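Putative anti-sigma factor antagonist TM1081 (Thermotoga maritima, PDB 3F43) probably acts as an anti-sigma factor antagonist, which in its phosphorylated form could counteract an anti-sigma factor and so release a sigma factor from inhibition. Local coordinates at residues A[46-51]-A[78-83]; A[68-73]-A[97-102]. All coordinates share one frame; numbering follows the deposited sequence.

Contact 1 (A[46-51]-A[78-83]); sequences EFLNKG and KSISSS
Leu48 reaches across to Ser79 and Ile80 with its two methyl branches, each meeting a different residue. CD2 comes against the side-chain stem of Ile80, 3.7 Å from its CG1, and the two side chains cross at about a right angle. The other branch faces a partly polar surface: Leu48 CD1 lies 3.9 Å from Ser79 OG and about as far from Ser79 CB. Ser79 turns its hydroxyl anti to its own backbone N (chi1 174°), which brings OG alongside Leu48 as well, 4.1 Å from Leu48 CB. No hydrogen bond spans the two segments, so the join is van der Waals packing over a modest 114 Å² of buried surface. Cutting Leu48 back to an alanine removes CG and both methyls, and would probably open a gap beside Ile80 CG1 and leave Ser79 CB without the CD1 methyl it packs on.

The contact brings together the C-terminal ends of helices 36-48 and 67-83 of the STAS domain, with Ile55 of the parallel strand 54-58 touching both Leu48 and Ile80. Helix 36-48 finishes in a Schellman motif: Tyr52 N bonds to Phe47 O, and Gly51 N to Leu48 O at 3.2 Å. Gly51 is its C-prime residue, with a positive phi of 92°; a side chain at these angles would press on the preceding carbonyl O. Further out, Phe47 packs edge-to-face with Tyr16 and Trp42 and touches Val23 and Leu25 of strand 22-25. At the end of the other helix, Ser83 OG hydrogen-bonds Asn53 ND2, tying it to the residues that follow the Schellman turn.

Contact 2 (A[68-73]-A[97-102]); sequences FSLGVI and ERVLSL
One residue before Leu70, which packs on Val99 and Leu100, Ser69 OG is gripped by two hydrogen bonds, one with the backbone O of Leu31 and one with the backbone N of Asp66. They tie the first turn of helix 67-83 to Asp66 just ahead of it and to the distant loop at Leu31, next to Ser67, the phosphorylation site by similarity, which carries no phosphate here. The CB of Leu70 is directed toward segment 97-102 of helix 94-102, and its methyls divide between two partners. CD1 makes the closer approach, 3.7 Å from Val99 CG1, the two side chains meeting at a slant. With Val99 CG1 anti to the backbone N (chi1 165°), that methyl also lies 4.2 Å from Leu70 CG. The second branch is looser: Leu70 CD2 stands 4.4 Å from Leu100 CD2. No hydrogen bond crosses, and the nearest CA atoms, those of Leu70 and Leu100, are 8.7 Å apart; side-chain carbons bridge these two segments. All three residues are buried. Leu105 of the same chain also touches Leu70, as does Leu70 of the second subunit, so Leu70 belongs both to this contact and to the subunit interface, where Leu102 likewise meets Leu102 of the other chain. Leu100 rests on Leu89 and Ile111, and Ile73 on Phe87, so helix 94-102 packs on parallel strands 86-90 and 110-112, and helix 67-83 on 86-90.

Helix 67-83 is shared: its C-terminal end packs against 46-51 in contact 1, and its N-terminal part against 97-102 in contact 2. The centres of the contacts are 19 Å apart, and their nearest atoms, about 5 Å apart, do not touch. Along the chain the segments alternate, and helix 67-83 meets the preceding helix 36-48 at its C-terminal end and the following helix 94-102 near its start. Contact 1 is partly buried and contact 2 wholly so. The second subunit meets contact 2 through Leu70 itself; beside contact 1, Lys78 packs on its Phe68. Ser67, the probable phosphorylation site, directly precedes segment 68-73, nearer contact 2 along the helix.

Contact 1 (A[46-51]-A[78-83])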
loop_
_atom_site.group_PDB
_atom_site.type_symbol
_atom_site.label_atom_id
_atom_site.label_comp_id
_atom_site.label_asym_id
_atom_site.label_seq_id
_atom_site.Cartn_x
_atom_site.Cartn_y
_atom_site.Cartn_z
ATOM N N GLU A 46 -16.576 -6.741 -8.929
ATOM C CA GLU A 46 -17.581 -7.721 -8.535
ATOM C C GLU A 46 -18.384 -7.376 -7.293
ATOM O O GLU A 46 -19.544 -7.753 -7.196
ATOM C CB GLU A 46 -16.915 -9.091 -8.302
ATOM C CG GLU A 46 -16.278 -9.641 -9.542
ATOM C CD GLU A 46 -17.280 -9.941 -10.649
ATOM O OE1 GLU A 46 -18.374 -10.476 -10.357
ATOM O OE2 GLU A 46 -16.986 -9.631 -11.815
ATOM N N PHE A 47 -17.762 -6.687 -6.342
ATOM C CA PHE A 47 -18.371 -6.486 -5.053
ATOM C C PHE A 47 -18.541 -4.989 -4.744
ATOM O O PHE A 47 -19.661 -4.515 -4.630
ATOM C CB PHE A 47 -17.587 -7.247 -4.002
ATOM C CG PHE A 47 -17.400 -8.705 -4.355
ATOM C CD1 PHE A 47 -18.498 -9.514 -4.560
ATOM C CD2 PHE A 47 -16.133 -9.222 -4.540
ATOM C CE1 PHE A 47 -18.341 -10.830 -4.940
ATOM C CE2 PHE A 47 -15.962 -10.543 -4.942
ATOM C CZ PHE A 47 -17.061 -11.332 -5.116
ATOM N N LEU A 48 -17.431 -4.282 -4.540
ATOM C CA LEU A 48 -17.511 -2.925 -3.984
ATOM C C LEU A 48 -18.308 -2.002 -4.901
ATOM O O LEU A 48 -19.163 -1.251 -4.438
ATOM C CB LEU A 48 -16.120 -2.351 -3.713
ATOM C CG LEU A 48 -15.320 -3.067 -2.636
ATOM C CD1 LEU A 48 -13.858 -2.622 -2.526
ATOM C CD2 LEU A 48 -16.000 -2.982 -1.269
ATOM N N ASN A 49 -18.066 -2.067 -6.202
ATOM C CA ASN A 49 -18.808 -1.204 -7.125
ATOM C C ASN A 49 -20.259 -1.613 -7.366
ATOM O O ASN A 49 -21.026 -0.848 -7.940
ATOM C CB ASN A 49 -18.045 -1.040 -8.443
ATOM C CG ASN A 49 -16.685 -0.345 -8.268
ATOM O OD1 ASN A 49 -16.395 0.294 -7.243
ATOM N ND2 ASN A 49 -15.842 -0.467 -9.283
ATOM N N LYS A 50 -20.639 -2.790 -6.875
ATOM C CA LYS A 50 -22.008 -3.284 -6.922
ATOM C C LYS A 50 -22.703 -3.155 -5.564
ATOM O O LYS A 50 -23.814 -3.649 -5.410
ATOM C CB LYS A 50 -22.056 -4.728 -7.400
ATOM C CG LYS A 50 -21.430 -4.949 -8.769
ATOM C CD LYS A 50 -21.687 -6.328 -9.304
ATOM C CE LYS A 50 -21.296 -6.443 -10.771
ATOM N NZ LYS A 50 -21.415 -7.862 -11.259
ATOM N N GLY A 51 -22.064 -2.489 -4.607
ATOM C CA GLY A 51 -22.691 -2.195 -3.318
ATOM C C GLY A 51 -22.469 -3.213 -2.198
ATOM O O GLY A 51 -23.012 -3.050 -1.097
ATOM N N LYS A 78 -10.099 1.662 2.455
ATOM C CA LYS A 78 -10.510 3.030 2.159
ATOM C C LYS A 78 -11.912 3.071 1.579
ATOM O O LYS A 78 -12.731 3.870 1.992
ATOM C CB LYS A 78 -9.526 3.693 1.182
ATOM C CG LYS A 78 -8.221 4.107 1.821
ATOM C CD LYS A 78 -7.120 4.447 0.764
ATOM C CE LYS A 78 -7.406 5.678 -0.046
ATOM N NZ LYS A 78 -6.170 6.069 -0.839
ATOM N N SER A 79 -12.199 2.177 0.634
ATOM C CA SER A 79 -13.516 2.161 0.012
ATOM C C SER A 79 -14.581 1.842 1.051
ATOM O O SER A 79 -15.630 2.506 1.133
ATOM C CB SER A 79 -13.563 1.127 -1.112
ATOM O OG SER A 79 -14.861 1.004 -1.626
ATOM N N ILE A 80 -14.326 0.785 1.828
ATOM C CA ILE A 80 -15.305 0.350 2.809
ATOM C C ILE A 80 -15.523 1.397 3.939
ATOM O O ILE A 80 -16.661 1.660 4.349
ATOM C CB ILE A 80 -15.002 -1.073 3.350
ATOM C CG1 ILE A 80 -15.212 -2.081 2.210
ATOM C CG2 ILE A 80 -15.881 -1.402 4.531
ATOM C CD1 ILE A 80 -14.875 -3.550 2.586
ATOM N N SER A 81 -14.443 2.026 4.393
ATOM C CA SER A 81 -14.548 3.081 5.400
ATOM C C SER A 81 -15.363 4.252 4.861
ATOM O O SER A 81 -16.179 4.838 5.577
ATOM C CB SER A 81 -13.162 3.544 5.831
ATOM O OG SER A 81 -13.261 4.547 6.836
ATOM N N SER A 82 -15.145 4.581 3.589
ATOM C CA SER A 82 -15.864 5.697 2.967
ATOM C C SER A 82 -17.377 5.424 2.894
ATOM O O SER A 82 -18.176 6.305 3.166
ATOM C CB SER A 82 -15.283 5.997 1.578
ATOM O OG SER A 82 -15.881 7.157 0.994
ATOM N N SER A 83 -17.760 4.195 2.545
ATOM C CA SER A 83 -19.165 3.820 2.355
ATOM C C SER A 83 -19.840 3.347 3.652
ATOM O O SER A 83 -21.060 3.164 3.697
ATOM C CB SER A 83 -19.278 2.746 1.267
ATOM O OG SER A 83 -18.741 1.524 1.712
#

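Contact 2 (A[68-73]-A[97-102])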
loop_
_atom_site.group_PDB
_atom_site.type_symbol
_atom_site.label_atom_id
_atom_site.label_comp_id
_atom_site.label_asym_id
_atom_site.label_seq_id
_atom_site.Cartn_x
_atom_site.Cartn_y
_atom_site.Cartn_z
ATOM N N PHE A 68 2.604 -4.509 -2.432
ATOM C CA PHE A 68 1.492 -4.440 -3.375
ATOM C C PHE A 68 0.236 -5.052 -2.835
ATOM O O PHE A 68 -0.851 -4.445 -2.965
ATOM C CB PHE A 68 1.876 -5.071 -4.741
ATOM C CG PHE A 68 2.647 -4.155 -5.632
ATOM C CD1 PHE A 68 3.906 -3.706 -5.274
ATOM C CD2 PHE A 68 2.122 -3.758 -6.841
ATOM C CE1 PHE A 68 4.598 -2.839 -6.090
ATOM C CE2 PHE A 68 2.827 -2.926 -7.676
ATOM C CZ PHE A 68 4.064 -2.455 -7.305
ATOM N N SER A 69 0.328 -6.182 -2.153
ATOM C CA SER A 69 -0.902 -6.755 -1.569
ATOM C C SER A 69 -1.374 -5.873 -0.398
ATOM O O SER A 69 -2.588 -5.684 -0.181
ATOM C CB SER A 69 -0.792 -8.247 -1.226
ATOM O OG SER A 69 0.504 -8.689 -0.844
ATOM N N LEU A 70 -0.444 -5.243 0.308
ATOM C CA LEU A 70 -0.845 -4.284 1.333
ATOM C C LEU A 70 -1.573 -3.097 0.714
ATOM O O LEU A 70 -2.574 -2.612 1.252
ATOM C CB LEU A 70 0.338 -3.733 2.123
ATOM C CG LEU A 70 0.778 -4.500 3.332
ATOM C CD1 LEU A 70 2.096 -3.870 3.863
ATOM C CD2 LEU A 70 -0.346 -4.505 4.402
ATOM N N GLY A 71 -1.089 -2.593 -0.419
ATOM C CA GLY A 71 -1.754 -1.491 -1.088
ATOM C C GLY A 71 -3.188 -1.838 -1.478
ATOM O O GLY A 71 -4.103 -1.011 -1.346
ATOM N N VAL A 72 -3.398 -3.073 -1.910
ATOM C CA VAL A 72 -4.750 -3.560 -2.222
ATOM C C VAL A 72 -5.642 -3.587 -0.973
ATOM O O VAL A 72 -6.787 -3.097 -0.993
ATOM C CB VAL A 72 -4.725 -4.850 -2.995
ATOM C CG1 VAL A 72 -6.148 -5.453 -3.081
ATOM C CG2 VAL A 72 -4.082 -4.540 -4.402
ATOM N N ILE A 73 -5.112 -4.119 0.131
ATOM C CA ILE A 73 -5.833 -4.121 1.392
ATOM C C ILE A 73 -6.230 -2.699 1.808
ATOM O O ILE A 73 -7.382 -2.433 2.193
ATOM C CB ILE A 73 -5.026 -4.820 2.477
ATOM C CG1 ILE A 73 -4.943 -6.312 2.129
ATOM C CG2 ILE A 73 -5.624 -4.593 3.864
ATOM C CD1 ILE A 73 -3.995 -7.090 3.038
ATOM N N GLU A 97 0.828 -11.673 9.864
ATOM C CA GLU A 97 0.494 -10.892 11.047
ATOM C C GLU A 97 1.644 -9.964 11.483
ATOM O O GLU A 97 1.401 -8.885 12.016
ATOM C CB GLU A 97 0.085 -11.798 12.217
ATOM C CG GLU A 97 -0.137 -11.030 13.528
ATOM C CD GLU A 97 -1.123 -9.844 13.384
ATOM O OE1 GLU A 97 -2.177 -10.042 12.725
ATOM O OE2 GLU A 97 -0.838 -8.717 13.912
ATOM N N ARG A 98 2.894 -10.396 11.276
ATOM C CA ARG A 98 4.048 -9.549 11.604
ATOM C C ARG A 98 4.054 -8.288 10.746
ATOM O O ARG A 98 4.297 -7.184 11.241
ATOM C CB ARG A 98 5.341 -10.343 11.423
ATOM C CG ARG A 98 6.611 -9.642 11.856
ATOM C CD ARG A 98 7.757 -10.650 11.974
ATOM N NE ARG A 98 7.540 -11.592 13.090
ATOM C CZ ARG A 98 7.255 -12.902 12.995
ATOM N NH1 ARG A 98 7.152 -13.535 11.821
ATOM N NH2 ARG A 98 7.072 -13.602 14.107
ATOM N N VAL A 99 3.725 -8.441 9.457
ATOM C CA VAL A 99 3.641 -7.286 8.563
ATOM C C VAL A 99 2.479 -6.387 9.002
ATOM O O VAL A 99 2.633 -5.161 9.026
ATOM C CB VAL A 99 3.545 -7.694 7.087
ATOM C CG1 VAL A 99 3.094 -6.497 6.199
ATOM C CG2 VAL A 99 4.884 -8.305 6.637
ATOM N N LEU A 100 1.328 -6.991 9.341
ATOM C CA LEU A 100 0.126 -6.222 9.743
ATOM C C LEU A 100 0.405 -5.405 11.002
ATOM O O LEU A 100 -0.069 -4.296 11.145
ATOM C CB LEU A 100 -1.079 -7.154 9.952
ATOM C CG LEU A 100 -1.619 -7.896 8.729
ATOM C CD1 LEU A 100 -2.759 -8.878 9.141
ATOM C CD2 LEU A 100 -2.087 -6.950 7.611
ATOM N N SER A 101 1.183 -5.987 11.909
ATOM C CA SER A 101 1.608 -5.311 13.149
ATOM C C SER A 101 2.601 -4.171 12.916
ATOM O O SER A 101 2.414 -3.050 13.393
ATOM C CB SER A 101 2.233 -6.338 14.093
ATOM O OG SER A 101 2.646 -5.758 15.314
ATOM N N LEU A 102 3.672 -4.483 12.196
ATOM C CA LEU A 102 4.719 -3.512 11.983
ATOM C C LEU A 102 4.253 -2.320 11.142
ATOM O O LEU A 102 4.818 -1.216 11.280
ATOM C CB LEU A 102 5.980 -4.156 11.398
ATOM C CG LEU A 102 6.838 -5.007 12.314
ATOM C CD1 LEU A 102 8.054 -5.522 11.521
ATOM C CD2 LEU A 102 7.278 -4.218 13.542
#